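PDB 2GU1: peptidoglycan DD-endopeptidase ShyB from Vibrio cholerae, which cleaves the peptide cross-links between adjacent peptidoglycan strands as a zinc-dependent DD-endopeptidase, probably letting new glycan be inserted as the cell wall expands. Local coordinates for residues A77-E82 and F87-Q92; Q44-Q49 and V255-P260; I68-M71 and E75-I78. All coordinates share one frame; numbering follows the deposited sequence.

Contact 1: residues A77-E82 and F87-Q92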
ATOM      1  N   ALA A  77       3.263   1.417 -14.287  1.00 25.16           N
ATOM      2  CA  ALA A  77       3.646   0.010 -14.330  1.00 26.06           C
ATOM      3  C   ALA A  77       3.512  -0.393 -15.797  1.00 27.18           C
ATOM      4  O   ALA A  77       2.462  -0.185 -16.402  1.00 28.18           O
ATOM      5  CB  ALA A  77       2.700  -0.821 -13.468  1.00 25.03           C
ATOM      6  N   ILE A  78       4.572  -0.958 -16.364  1.00 27.83           N
ATOM      7  CA  ILE A  78       4.571  -1.351 -17.768  1.00 26.44           C
ATOM      8  C   ILE A  78       4.596  -2.869 -17.939  1.00 27.51           C
ATOM      9  O   ILE A  78       5.522  -3.541 -17.479  1.00 26.72           O
ATOM     10  CB  ILE A  78       5.785  -0.738 -18.468  1.00 30.10           C
ATOM     11  CG1 ILE A  78       5.794   0.772 -18.220  1.00 28.25           C
ATOM     12  CG2 ILE A  78       5.758  -1.069 -19.957  1.00 29.37           C
ATOM     13  CD1 ILE A  78       7.100   1.451 -18.577  1.00 33.05           C
ATOM     14  N   TYR A  79       3.567  -3.402 -18.596  1.00 26.65           N
ATOM     15  CA  TYR A  79       3.446  -4.841 -18.832  1.00 26.12           C
ATOM     16  C   TYR A  79       3.696  -5.107 -20.319  1.00 27.46           C
ATOM     17  O   TYR A  79       2.871  -4.760 -21.174  1.00 25.58           O
ATOM     18  CB  TYR A  79       2.048  -5.324 -18.421  1.00 24.93           C
ATOM     19  CG  TYR A  79       1.728  -5.094 -16.948  1.00 23.81           C
ATOM     20  CD1 TYR A  79       1.896  -6.112 -16.009  1.00 23.77           C
ATOM     21  CD2 TYR A  79       1.306  -3.836 -16.487  1.00 23.75           C
ATOM     22  CE1 TYR A  79       1.651  -5.891 -14.639  1.00 26.55           C
ATOM     23  CE2 TYR A  79       1.065  -3.606 -15.124  1.00 25.62           C
ATOM     24  CZ  TYR A  79       1.236  -4.635 -14.208  1.00 27.42           C
ATOM     25  OH  TYR A  79       0.985  -4.413 -12.864  1.00 28.42           O
ATOM     26  N   THR A  80       4.831  -5.732 -20.619  1.00 27.35           N
ATOM     27  CA  THR A  80       5.209  -6.008 -22.003  1.00 29.22           C
ATOM     28  C   THR A  80       5.148  -7.475 -22.406  1.00 30.28           C
ATOM     29  O   THR A  80       5.637  -8.346 -21.684  1.00 30.57           O
ATOM     30  CB  THR A  80       6.628  -5.485 -22.281  1.00 29.25           C
ATOM     31  OG1 THR A  80       6.678  -4.084 -21.991  1.00 34.02           O
ATOM     32  CG2 THR A  80       7.008  -5.706 -23.737  1.00 29.63           C
ATOM     33  N   ARG A  81       4.553  -7.742 -23.568  1.00 31.45           N
ATOM     34  CA  ARG A  81       4.448  -9.106 -24.071  1.00 32.40           C
ATOM     35  C   ARG A  81       5.793  -9.569 -24.626  1.00 33.69           C
ATOM     36  O   ARG A  81       6.463  -8.835 -25.355  1.00 29.79           O
ATOM     37  CB  ARG A  81       3.373  -9.214 -25.159  1.00 34.62           C
ATOM     38  CG  ARG A  81       3.278 -10.614 -25.765  1.00 40.14           C
ATOM     39  CD  ARG A  81       1.959 -10.865 -26.479  1.00 44.31           C
ATOM     40  NE  ARG A  81       1.726  -9.951 -27.594  1.00 49.01           N
ATOM     41  CZ  ARG A  81       2.488  -9.873 -28.680  1.00 50.97           C
ATOM     42  NH1 ARG A  81       3.549 -10.659 -28.810  1.00 52.92           N
ATOM     43  NH2 ARG A  81       2.185  -9.005 -29.637  1.00 51.97           N
ATOM     44  N   GLU A  82       6.180 -10.789 -24.262  1.00 33.90           N
ATOM     45  CA  GLU A  82       7.445 -11.377 -24.698  1.00 35.13           C
ATOM     46  C   GLU A  82       7.210 -12.349 -25.861  1.00 34.64           C
ATOM     47  O   GLU A  82       6.082 -12.789 -26.097  1.00 34.21           O
ATOM     48  CB  GLU A  82       8.105 -12.118 -23.529  1.00 35.51           C
ATOM     49  CG  GLU A  82       8.529 -11.242 -22.353  1.00 37.88           C
ATOM     50  CD  GLU A  82       9.649 -10.272 -22.702  1.00 42.09           C
ATOM     51  OE1 GLU A  82      10.291 -10.458 -23.758  1.00 45.34           O
ATOM     52  OE2 GLU A  82       9.897  -9.332 -21.916  1.00 41.96           O
ATOM     53  N   PHE A  87       4.203 -12.095 -20.263  1.00 27.08           N
ATOM     54  CA  PHE A  87       4.352 -10.652 -20.122  1.00 25.71           C
ATOM     55  C   PHE A  87       5.392 -10.358 -19.057  1.00 24.59           C
ATOM     56  O   PHE A  87       5.428 -11.024 -18.020  1.00 26.27           O
ATOM     57  CB  PHE A  87       3.022 -10.008 -19.714  1.00 26.11           C
ATOM     58  CG  PHE A  87       2.134  -9.657 -20.872  1.00 23.60           C
ATOM     59  CD1 PHE A  87       1.996  -8.329 -21.278  1.00 24.61           C
ATOM     60  CD2 PHE A  87       1.445 -10.645 -21.561  1.00 24.24           C
ATOM     61  CE1 PHE A  87       1.179  -7.996 -22.356  1.00 24.52           C
ATOM     62  CE2 PHE A  87       0.622 -10.320 -22.647  1.00 25.34           C
ATOM     63  CZ  PHE A  87       0.493  -8.990 -23.041  1.00 21.31           C
ATOM     64  N   SER A  88       6.241  -9.374 -19.324  1.00 23.94           N
ATOM     65  CA  SER A  88       7.267  -8.961 -18.380  1.00 25.39           C
ATOM     66  C   SER A  88       6.857  -7.619 -17.768  1.00 26.65           C
ATOM     67  O   SER A  88       6.138  -6.828 -18.395  1.00 26.11           O
ATOM     68  CB  SER A  88       8.624  -8.835 -19.076  1.00 27.45           C
ATOM     69  OG  SER A  88       8.556  -7.955 -20.180  1.00 33.15           O
ATOM     70  N   TYR A  89       7.330  -7.368 -16.551  1.00 27.16           N
ATOM     71  CA  TYR A  89       7.000  -6.157 -15.800  1.00 27.22           C
ATOM     72  C   TYR A  89       8.161  -5.174 -15.619  1.00 25.96           C
ATOM     73  O   TYR A  89       9.288  -5.580 -15.364  1.00 24.99           O
ATOM     74  CB  TYR A  89       6.500  -6.571 -14.415  1.00 28.93           C
ATOM     75  CG  TYR A  89       6.171  -5.429 -13.475  1.00 29.83           C
ATOM     76  CD1 TYR A  89       4.884  -4.888 -13.424  1.00 30.52           C
ATOM     77  CD2 TYR A  89       7.140  -4.901 -12.624  1.00 28.63           C
ATOM     78  CE1 TYR A  89       4.572  -3.854 -12.546  1.00 29.62           C
ATOM     79  CE2 TYR A  89       6.840  -3.865 -11.742  1.00 28.60           C
ATOM     80  CZ  TYR A  89       5.555  -3.347 -11.706  1.00 29.77           C
ATOM     81  OH  TYR A  89       5.255  -2.330 -10.826  1.00 30.35           O
ATOM     82  N   ASP A  90       7.859  -3.881 -15.722  1.00 25.32           N
ATOM     83  CA  ASP A  90       8.838  -2.813 -15.514  1.00 27.24           C
ATOM     84  C   ASP A  90       8.117  -1.631 -14.867  1.00 25.74           C
ATOM     85  O   ASP A  90       7.049  -1.225 -15.328  1.00 27.51           O
ATOM     86  CB  ASP A  90       9.472  -2.375 -16.841  1.00 28.90           C
ATOM     87  CG  ASP A  90      10.403  -1.174 -16.681  1.00 34.25           C
ATOM     88  OD1 ASP A  90      10.859  -0.910 -15.547  1.00 37.38           O
ATOM     89  OD2 ASP A  90      10.697  -0.494 -17.694  1.00 36.76           O
ATOM     90  N   PHE A  91       8.687  -1.100 -13.790  1.00 25.44           N
ATOM     91  CA  PHE A  91       8.097   0.037 -13.096  1.00 27.61           C
ATOM     92  C   PHE A  91       8.965   1.273 -13.308  1.00 29.85           C
ATOM     93  O   PHE A  91      10.183   1.236 -13.112  1.00 31.24           O
ATOM     94  CB  PHE A  91       7.968  -0.247 -11.591  1.00 28.71           C
ATOM     95  CG  PHE A  91       7.339   0.882 -10.814  1.00 29.05           C
ATOM     96  CD1 PHE A  91       5.975   1.137 -10.910  1.00 30.95           C
ATOM     97  CD2 PHE A  91       8.121   1.721 -10.019  1.00 31.73           C
ATOM     98  CE1 PHE A  91       5.394   2.214 -10.227  1.00 30.23           C
ATOM     99  CE2 PHE A  91       7.556   2.799  -9.332  1.00 32.27           C
ATOM    100  CZ  PHE A  91       6.186   3.046  -9.438  1.00 32.46           C
ATOM    101  N   GLN A  92       8.341   2.369 -13.719  1.00 31.97           N
ATOM    102  CA  GLN A  92       9.080   3.602 -13.950  1.00 34.78           C
ATOM    103  C   GLN A  92       8.532   4.750 -13.119  1.00 36.21           C
ATOM    104  O   GLN A  92       7.330   5.013 -13.108  1.00 34.33           O
ATOM    105  CB  GLN A  92       9.051   3.959 -15.433  1.00 37.68           C
ATOM    106  CG  GLN A  92      10.010   3.131 -16.277  1.00 38.93           C
ATOM    107  CD  GLN A  92       9.855   3.401 -17.763  1.00 42.61           C
ATOM    108  OE1 GLN A  92       9.478   4.502 -18.171  1.00 42.19           O
ATOM    109  NE2 GLN A  92      10.159   2.400 -18.582  1.00 42.56           N
TER

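Contact 2: residues Q44-Q49 and V255-P260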
ATOM      1  N   GLN A  44      -0.323  -4.579  -8.448  1.00 23.67           N
ATOM      2  CA  GLN A  44      -0.599  -3.170  -8.723  1.00 23.60           C
ATOM      3  C   GLN A  44      -2.001  -3.005  -9.334  1.00 22.51           C
ATOM      4  O   GLN A  44      -2.738  -2.080  -9.008  1.00 20.47           O
ATOM      5  CB  GLN A  44       0.418  -2.627  -9.729  1.00 28.16           C
ATOM      6  CG  GLN A  44       1.882  -2.878  -9.388  1.00 33.22           C
ATOM      7  CD  GLN A  44       2.475  -1.789  -8.532  1.00 37.84           C
ATOM      8  OE1 GLN A  44       1.980  -1.495  -7.446  1.00 40.11           O
ATOM      9  NE2 GLN A  44       3.551  -1.178  -9.019  1.00 40.74           N
ATOM     10  N   LEU A  45      -2.356  -3.913 -10.228  1.00 21.33           N
ATOM     11  CA  LEU A  45      -3.636  -3.832 -10.926  1.00 22.14           C
ATOM     12  C   LEU A  45      -4.891  -4.028 -10.080  1.00 22.81           C
ATOM     13  O   LEU A  45      -5.975  -3.599 -10.472  1.00 23.03           O
ATOM     14  CB  LEU A  45      -3.616  -4.800 -12.113  1.00 18.08           C
ATOM     15  CG  LEU A  45      -2.560  -4.377 -13.150  1.00 23.45           C
ATOM     16  CD1 LEU A  45      -2.317  -5.502 -14.149  1.00 19.10           C
ATOM     17  CD2 LEU A  45      -3.016  -3.086 -13.861  1.00 21.76           C
ATOM     18  N   ASP A  46      -4.756  -4.652  -8.914  1.00 22.65           N
ATOM     19  CA  ASP A  46      -5.915  -4.858  -8.049  1.00 26.57           C
ATOM     20  C   ASP A  46      -6.352  -3.553  -7.380  1.00 27.29           C
ATOM     21  O   ASP A  46      -7.492  -3.427  -6.928  1.00 31.46           O
ATOM     22  CB  ASP A  46      -5.601  -5.881  -6.960  1.00 28.56           C
ATOM     23  CG  ASP A  46      -6.001  -7.284  -7.342  1.00 28.92           C
ATOM     24  OD1 ASP A  46      -5.881  -8.173  -6.485  1.00 30.74           O
ATOM     25  OD2 ASP A  46      -6.437  -7.505  -8.490  1.00 30.15           O
ATOM     26  N   MET A  47      -5.450  -2.586  -7.319  1.00 30.02           N
ATOM     27  CA  MET A  47      -5.764  -1.318  -6.677  1.00 31.30           C
ATOM     28  C   MET A  47      -6.097  -0.173  -7.633  1.00 29.28           C
ATOM     29  O   MET A  47      -5.966   0.987  -7.251  1.00 26.17           O
ATOM     30  CB  MET A  47      -4.609  -0.894  -5.763  1.00 38.36           C
ATOM     31  CG  MET A  47      -3.312  -0.550  -6.489  1.00 43.39           C
ATOM     32  SD  MET A  47      -1.985   0.024  -5.381  1.00 55.52           S
ATOM     33  CE  MET A  47      -1.126  -1.511  -5.028  1.00 52.70           C
ATOM     34  N   ILE A  48      -6.528  -0.483  -8.860  1.00 26.85           N
ATOM     35  CA  ILE A  48      -6.865   0.578  -9.813  1.00 26.95           C
ATOM     36  C   ILE A  48      -7.988   1.435  -9.259  1.00 25.56           C
ATOM     37  O   ILE A  48      -8.989   0.922  -8.764  1.00 26.82           O
ATOM     38  CB  ILE A  48      -7.307   0.036 -11.189  1.00 26.49           C
ATOM     39  CG1 ILE A  48      -8.516  -0.889 -11.026  1.00 28.18           C
ATOM     40  CG2 ILE A  48      -6.149  -0.654 -11.858  1.00 29.00           C
ATOM     41  CD1 ILE A  48      -9.172  -1.284 -12.334  1.00 29.73           C
ATOM     42  N   GLN A  49      -7.819   2.745  -9.368  1.00 28.41           N
ATOM     43  CA  GLN A  49      -8.789   3.702  -8.859  1.00 30.11           C
ATOM     44  C   GLN A  49      -9.334   4.594  -9.973  1.00 30.61           C
ATOM     45  O   GLN A  49      -8.646   4.856 -10.963  1.00 30.04           O
ATOM     46  CB  GLN A  49      -8.126   4.588  -7.802  1.00 30.78           C
ATOM     47  CG  GLN A  49      -7.568   3.844  -6.595  1.00 36.35           C
ATOM     48  CD  GLN A  49      -8.653   3.305  -5.694  1.00 38.10           C
ATOM     49  OE1 GLN A  49      -9.527   4.052  -5.255  1.00 42.61           O
ATOM     50  NE2 GLN A  49      -8.604   2.005  -5.406  1.00 40.05           N
ATOM     51  N   VAL A 255      -7.603  -4.116   2.247  1.00 36.55           N
ATOM     52  CA  VAL A 255      -7.836  -4.980   1.097  1.00 35.16           C
ATOM     53  C   VAL A 255      -8.076  -6.432   1.500  1.00 35.27           C
ATOM     54  O   VAL A 255      -7.363  -6.980   2.339  1.00 32.34           O
ATOM     55  CB  VAL A 255      -6.643  -4.948   0.125  1.00 34.86           C
ATOM     56  CG1 VAL A 255      -6.902  -5.868  -1.055  1.00 31.01           C
ATOM     57  CG2 VAL A 255      -6.393  -3.527  -0.345  1.00 37.42           C
ATOM     58  N   VAL A 256      -9.084  -7.041   0.885  1.00 36.01           N
ATOM     59  CA  VAL A 256      -9.453  -8.436   1.134  1.00 37.60           C
ATOM     60  C   VAL A 256      -9.880  -8.994  -0.215  1.00 37.95           C
ATOM     61  O   VAL A 256     -11.013  -8.774  -0.644  1.00 37.38           O
ATOM     62  CB  VAL A 256     -10.647  -8.542   2.109  1.00 38.21           C
ATOM     63  CG1 VAL A 256     -11.021 -10.000   2.324  1.00 38.88           C
ATOM     64  CG2 VAL A 256     -10.302  -7.891   3.423  1.00 40.44           C
ATOM     65  N   ARG A 257      -8.978  -9.706  -0.887  1.00 37.35           N
ATOM     66  CA  ARG A 257      -9.279 -10.252  -2.204  1.00 37.22           C
ATOM     67  C   ARG A 257      -8.933 -11.714  -2.431  1.00 36.60           C
ATOM     68  O   ARG A 257      -8.159 -12.319  -1.686  1.00 32.26           O
ATOM     69  CB  ARG A 257      -8.552  -9.461  -3.292  1.00 39.60           C
ATOM     70  CG  ARG A 257      -8.875  -7.991  -3.351  1.00 43.77           C
ATOM     71  CD  ARG A 257      -8.515  -7.441  -4.724  1.00 46.03           C
ATOM     72  NE  ARG A 257      -8.510  -5.981  -4.743  1.00 49.00           N
ATOM     73  CZ  ARG A 257      -9.534  -5.225  -4.365  1.00 50.35           C
ATOM     74  NH1 ARG A 257     -10.657  -5.788  -3.936  1.00 51.10           N
ATOM     75  NH2 ARG A 257      -9.430  -3.902  -4.413  1.00 50.37           N
ATOM     76  N   LYS A 258      -9.519 -12.258  -3.495  1.00 34.94           N
ATOM     77  CA  LYS A 258      -9.264 -13.621  -3.925  1.00 36.67           C
ATOM     78  C   LYS A 258      -8.653 -13.435  -5.312  1.00 35.78           C
ATOM     79  O   LYS A 258      -9.354 -13.124  -6.274  1.00 37.77           O
ATOM     80  CB  LYS A 258     -10.560 -14.429  -4.034  1.00 38.47           C
ATOM     81  CG  LYS A 258     -10.335 -15.940  -4.111  1.00 42.00           C
ATOM     82  CD  LYS A 258      -9.418 -16.325  -5.265  1.00 42.99           C
ATOM     83  CE  LYS A 258      -8.639 -17.607  -4.968  1.00 44.87           C
ATOM     84  NZ  LYS A 258      -7.664 -17.946  -6.052  1.00 41.88           N
ATOM     85  N   HIS A 259      -7.344 -13.628  -5.404  1.00 33.87           N
ATOM     86  CA  HIS A 259      -6.616 -13.457  -6.651  1.00 32.00           C
ATOM     87  C   HIS A 259      -6.300 -14.816  -7.274  1.00 31.60           C
ATOM     88  O   HIS A 259      -5.933 -15.761  -6.575  1.00 31.00           O
ATOM     89  CB  HIS A 259      -5.336 -12.671  -6.355  1.00 29.93           C
ATOM     90  CG  HIS A 259      -4.604 -12.197  -7.570  1.00 27.92           C
ATOM     91  ND1 HIS A 259      -3.821 -13.028  -8.343  1.00 28.99           N
ATOM     92  CD2 HIS A 259      -4.500 -10.963  -8.119  1.00 27.40           C
ATOM     93  CE1 HIS A 259      -3.261 -12.325  -9.311  1.00 26.79           C
ATOM     94  NE2 HIS A 259      -3.656 -11.069  -9.198  1.00 26.53           N
ATOM     95  N   PRO A 260      -6.446 -14.936  -8.602  1.00 31.49           N
ATOM     96  CA  PRO A 260      -6.174 -16.202  -9.295  1.00 30.93           C
ATOM     97  C   PRO A 260      -4.775 -16.755  -9.032  1.00 30.65           C
ATOM     98  O   PRO A 260      -4.576 -17.974  -8.987  1.00 30.65           O
ATOM     99  CB  PRO A 260      -6.371 -15.843 -10.771  1.00 32.40           C
ATOM    100  CG  PRO A 260      -7.348 -14.699 -10.723  1.00 33.16           C
ATOM    101  CD  PRO A 260      -6.864 -13.890  -9.553  1.00 31.79           C
TER

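Contact 3: residues I68-M71 and E75-I78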
ATOM      1  N   ILE A  68       0.112  -0.209 -20.184  1.00 20.58           N
ATOM      2  CA  ILE A  68       0.761   0.757 -19.306  1.00 22.04           C
ATOM      3  C   ILE A  68      -0.293   1.232 -18.306  1.00 24.19           C
ATOM      4  O   ILE A  68      -1.345   1.762 -18.694  1.00 24.19           O
ATOM      5  CB  ILE A  68       1.312   1.991 -20.070  1.00 22.74           C
ATOM      6  CG1 ILE A  68       2.324   1.559 -21.139  1.00 22.04           C
ATOM      7  CG2 ILE A  68       2.029   2.928 -19.102  1.00 23.88           C
ATOM      8  CD1 ILE A  68       1.678   0.954 -22.363  1.00 25.78           C
ATOM      9  N   TYR A  69      -0.018   1.009 -17.025  1.00 21.33           N
ATOM     10  CA  TYR A  69      -0.922   1.424 -15.964  1.00 21.39           C
ATOM     11  C   TYR A  69      -0.358   2.706 -15.361  1.00 21.20           C
ATOM     12  O   TYR A  69       0.627   2.687 -14.617  1.00 20.57           O
ATOM     13  CB  TYR A  69      -1.052   0.302 -14.911  1.00 22.23           C
ATOM     14  CG  TYR A  69      -1.725   0.680 -13.600  1.00 25.55           C
ATOM     15  CD1 TYR A  69      -2.685   1.698 -13.535  1.00 24.88           C
ATOM     16  CD2 TYR A  69      -1.411  -0.006 -12.421  1.00 25.68           C
ATOM     17  CE1 TYR A  69      -3.317   2.027 -12.318  1.00 25.63           C
ATOM     18  CE2 TYR A  69      -2.032   0.305 -11.213  1.00 26.12           C
ATOM     19  CZ  TYR A  69      -2.982   1.322 -11.167  1.00 26.73           C
ATOM     20  OH  TYR A  69      -3.574   1.626  -9.966  1.00 26.05           O
ATOM     21  N   HIS A  70      -0.967   3.830 -15.730  1.00 21.24           N
ATOM     22  CA  HIS A  70      -0.563   5.140 -15.228  1.00 21.27           C
ATOM     23  C   HIS A  70      -1.200   5.378 -13.858  1.00 23.45           C
ATOM     24  O   HIS A  70      -2.344   5.834 -13.768  1.00 19.88           O
ATOM     25  CB  HIS A  70      -1.009   6.239 -16.210  1.00 23.07           C
ATOM     26  CG  HIS A  70      -0.319   6.175 -17.540  1.00 23.45           C
ATOM     27  ND1 HIS A  70       0.957   6.660 -17.740  1.00 25.27           N
ATOM     28  CD2 HIS A  70      -0.714   5.654 -18.726  1.00 25.60           C
ATOM     29  CE1 HIS A  70       1.319   6.437 -18.992  1.00 26.63           C
ATOM     30  NE2 HIS A  70       0.323   5.827 -19.612  1.00 28.20           N
ATOM     31  N   MET A  71      -0.466   5.046 -12.796  1.00 25.15           N
ATOM     32  CA  MET A  71      -0.959   5.238 -11.434  1.00 25.76           C
ATOM     33  C   MET A  71      -1.036   6.729 -11.116  1.00 26.25           C
ATOM     34  O   MET A  71      -1.892   7.166 -10.348  1.00 23.44           O
ATOM     35  CB  MET A  71      -0.037   4.532 -10.437  1.00 29.42           C
ATOM     36  CG  MET A  71      -0.172   3.025 -10.485  1.00 36.94           C
ATOM     37  SD  MET A  71       1.292   2.130  -9.924  1.00 43.51           S
ATOM     38  CE  MET A  71       2.143   1.916 -11.474  1.00 43.75           C
ATOM     39  N   GLU A  75       4.260   8.061 -12.074  1.00 30.50           N
ATOM     40  CA  GLU A  75       4.440   6.636 -11.806  1.00 30.33           C
ATOM     41  C   GLU A  75       3.599   5.754 -12.723  1.00 29.27           C
ATOM     42  O   GLU A  75       2.401   5.982 -12.896  1.00 26.50           O
ATOM     43  CB  GLU A  75       4.082   6.332 -10.347  1.00 31.33           C
ATOM     44  CG  GLU A  75       4.853   7.172  -9.342  1.00 35.58           C
ATOM     45  CD  GLU A  75       4.454   6.907  -7.901  1.00 38.70           C
ATOM     46  OE1 GLU A  75       5.108   7.467  -6.993  1.00 42.53           O
ATOM     47  OE2 GLU A  75       3.491   6.144  -7.672  1.00 41.85           O
ATOM     48  N   LYS A  76       4.231   4.735 -13.299  1.00 28.21           N
ATOM     49  CA  LYS A  76       3.534   3.818 -14.184  1.00 27.56           C
ATOM     50  C   LYS A  76       4.137   2.415 -14.176  1.00 26.26           C
ATOM     51  O   LYS A  76       5.352   2.249 -14.069  1.00 26.18           O
ATOM     52  CB  LYS A  76       3.537   4.367 -15.614  1.00 30.99           C
ATOM     53  CG  LYS A  76       4.926   4.619 -16.172  1.00 32.11           C
ATOM     54  CD  LYS A  76       4.865   5.272 -17.546  1.00 34.76           C
ATOM     55  CE  LYS A  76       6.263   5.580 -18.069  1.00 33.67           C
ATOM     56  NZ  LYS A  76       6.228   6.295 -19.381  1.00 37.07           N
ATOM     57  N   ALA A  77       3.263   1.417 -14.287  1.00 25.16           N
ATOM     58  CA  ALA A  77       3.646   0.010 -14.330  1.00 26.06           C
ATOM     59  C   ALA A  77       3.512  -0.393 -15.797  1.00 27.18           C
ATOM     60  O   ALA A  77       2.462  -0.185 -16.402  1.00 28.18           O
ATOM     61  CB  ALA A  77       2.700  -0.821 -13.468  1.00 25.03           C
ATOM     62  N   ILE A  78       4.572  -0.958 -16.364  1.00 27.83           N
ATOM     63  CA  ILE A  78       4.571  -1.351 -17.768  1.00 26.44           C
ATOM     64  C   ILE A  78       4.596  -2.869 -17.939  1.00 27.51           C
ATOM     65  O   ILE A  78       5.522  -3.541 -17.479  1.00 26.72           O
ATOM     66  CB  ILE A  78       5.785  -0.738 -18.468  1.00 30.10           C
ATOM     67  CG1 ILE A  78       5.794   0.772 -18.220  1.00 28.25           C
ATOM     68  CG2 ILE A  78       5.758  -1.069 -19.957  1.00 29.37           C
ATOM     69  CD1 ILE A  78       7.100   1.451 -18.577  1.00 33.05           C
TER

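Contact 1: residues A77-E82 and F87-Q92
Tyr89 presents the edge of its ring to the face of Tyr79, an edge-to-face aromatic pair with planes at 70° and Tyr89 CD1 lying 3.6 Å from Tyr79 CE1. The two rings belong to neighbouring strands of an antiparallel beta hairpin, 75-81 with 87-93, in the LysM-like domain. Tyr79 and Tyr89 lie directly opposite each other, as a non-hydrogen-bonded pair, and their side chains leave the sheet on the same face as Ala77, Arg81, Phe87 and Phe91. Differing first torsions carry the two rings toward each other: CG of Tyr89 is trans to its own N (chi1 177°), whereas Tyr79 swings its ring to the N side. Ala77 CB sits against Tyr89 CE1 at 3.7 Å. Helix 29-38 packs on this face, touching Tyr79 and Tyr89 through Val38 and Phe87 through Ile35; the hydroxyl of Tyr79 is bonded to Asp39 and that of Tyr89 to Gln44.

Toward the turn, Phe87 turns one ring face to the start of the Arg81 side chain. Arg81 CB stands 3.8 Å from the Phe87 ring centroid, a CH-pi contact over the face, while the guanidinium turns away to Asp59 and the carbonyl of Leu64. Backbone pairing holds the strands through Ile78 with Asp90 and Thr80 with Ser88, each bonded in both directions; Ser88 N to Thr80 O is 2.6 Å.

On the other face, Ile78 CD1 packs against the terminal amide of Gln92, whose NE2 also donates to Asp90 OD2 from above the carboxylate plane. Near the hairpin turn Glu82 receives the hydroxyl of Ser88: Ser88 OG to Glu82 OE2 is 2.6 Å, on the anti side of the carboxylate and 18° out of its plane.

Contact 2: residues Q44-Q49 and V255-P260
Asp46 OD1 meets three residues from the peptidase side, unequally: it is hydrogen-bonded to the hydroxyl of Tyr265, the firm bond of the set, makes a long salt bridge of 3.8 Å to Arg257 NE, and has His259 CD2 merely as a close neighbour at 3.5 Å. This last approach is at the edge of the imidazole, in the ring plane. Arg257 CD comes still nearer, 3.3 Å from Asp46 OD1, so the last methylene of Arg257 touches the carboxylate oxygen more closely than its charged nitrogen does.

Asp46 and Arg257 run past each other in opposite directions, their carboxylate and guanidinium planes almost perpendicular at 88°. This offset carries the guanidinium beyond the acid to the backbone, where Arg257 NH2 makes a weak hydrogen bond of 3.2 Å to Asp46 O, bent to 132° at the hydrogen. The contact thus joins two domains: a short 3-10 segment, 45-46, after helix 29-38 of the LysM-like domain meets strand 251-259 of the M23 peptidase domain.

His259 is turned with CG trans to its backbone N (chi1 -169°), which carries the ring toward Asp46, CD2 foremost. Its ND1 faces the following turn and is bonded to the backbone N of Tyr261 and Ala262, fixing the ring's rotation; Pro260 CD lies 3.3 Å above one face of the His259 ring.

Contact 3: residues I68-M71 and E75-I78
Tyr69 and Ala77 exchange two backbone hydrogen bonds: Tyr69 N to Ala77 O, 2.8 Å and nearly straight, and Ala77 N to Tyr69 O, 2.9 Å. A third, from Met71 N to Glu75 O, is weak, bent to 122° at the hydrogen, where the chain turns a corner at Met71. Tyr69 O also takes a CA-H contact from Lys76 CA at 3.1 Å.

Beyond the backbone, Met71 reaches back across the pair. Its chain bends at the last torsion (chi3 -92°), bringing Met71 CE to 3.4 Å from Ala77 CB and 3.1 Å from Ala77 N. Within its own segment Met71 CG lies 3.3 Å above one face of the Tyr69 ring, offset toward the rim. On this face of the sheet, which Tyr69 shares with Ala77, the Tyr69 ring extends among Gln44, Leu45, Met47 and Ile48 of the loop, and its hydroxyl is hydrogen-bonded to Glu52.

The other face carries Ile68, His70, Lys76 and Ile78. Lys76 extends alongside both neighbours, its CD 4.0 Å from Ile68 CG2 and equally far from His70 CE1, so its methylene chain does the packing. Ile68 CG2 also sits over one face of the His70 imidazole, toward the rim; NE2 of that ring is bonded to Glu55 on the neighbouring strand 53-58. Ile68 and Ile78 form a non-hydrogen-bonded pair, with CG2 and CG1 in loose contact. Strand axes at 161° and alternating pair types define an antiparallel beta hairpin, 64-70 with 75-81, the third and fourth strands of the LysM-like domain's five-stranded antiparallel sheet.

How the contacts relate
Contacts 3 and 1 are successive hairpins, in that order along the chain, with centres about 9 Å apart. They share strand 75-81, whose Ala77 and Ile78 pair with 64-70 on one edge and 87-93 on the other, within the five-stranded antiparallel sheet of the LysM-like domain. Contact 2 lies about 18 Å from contact 1 and 15 Å from contact 3, centre to centre. Its segment 44-49 precedes both hairpins in sequence, whereas 255-260 comes far later, in the peptidase domain. Gln44 meets Tyr89, and Leu45 packs on Tyr69 and Tyr79, so one loop touches both the sheet and the zinc-binding domain in this single-chain structure.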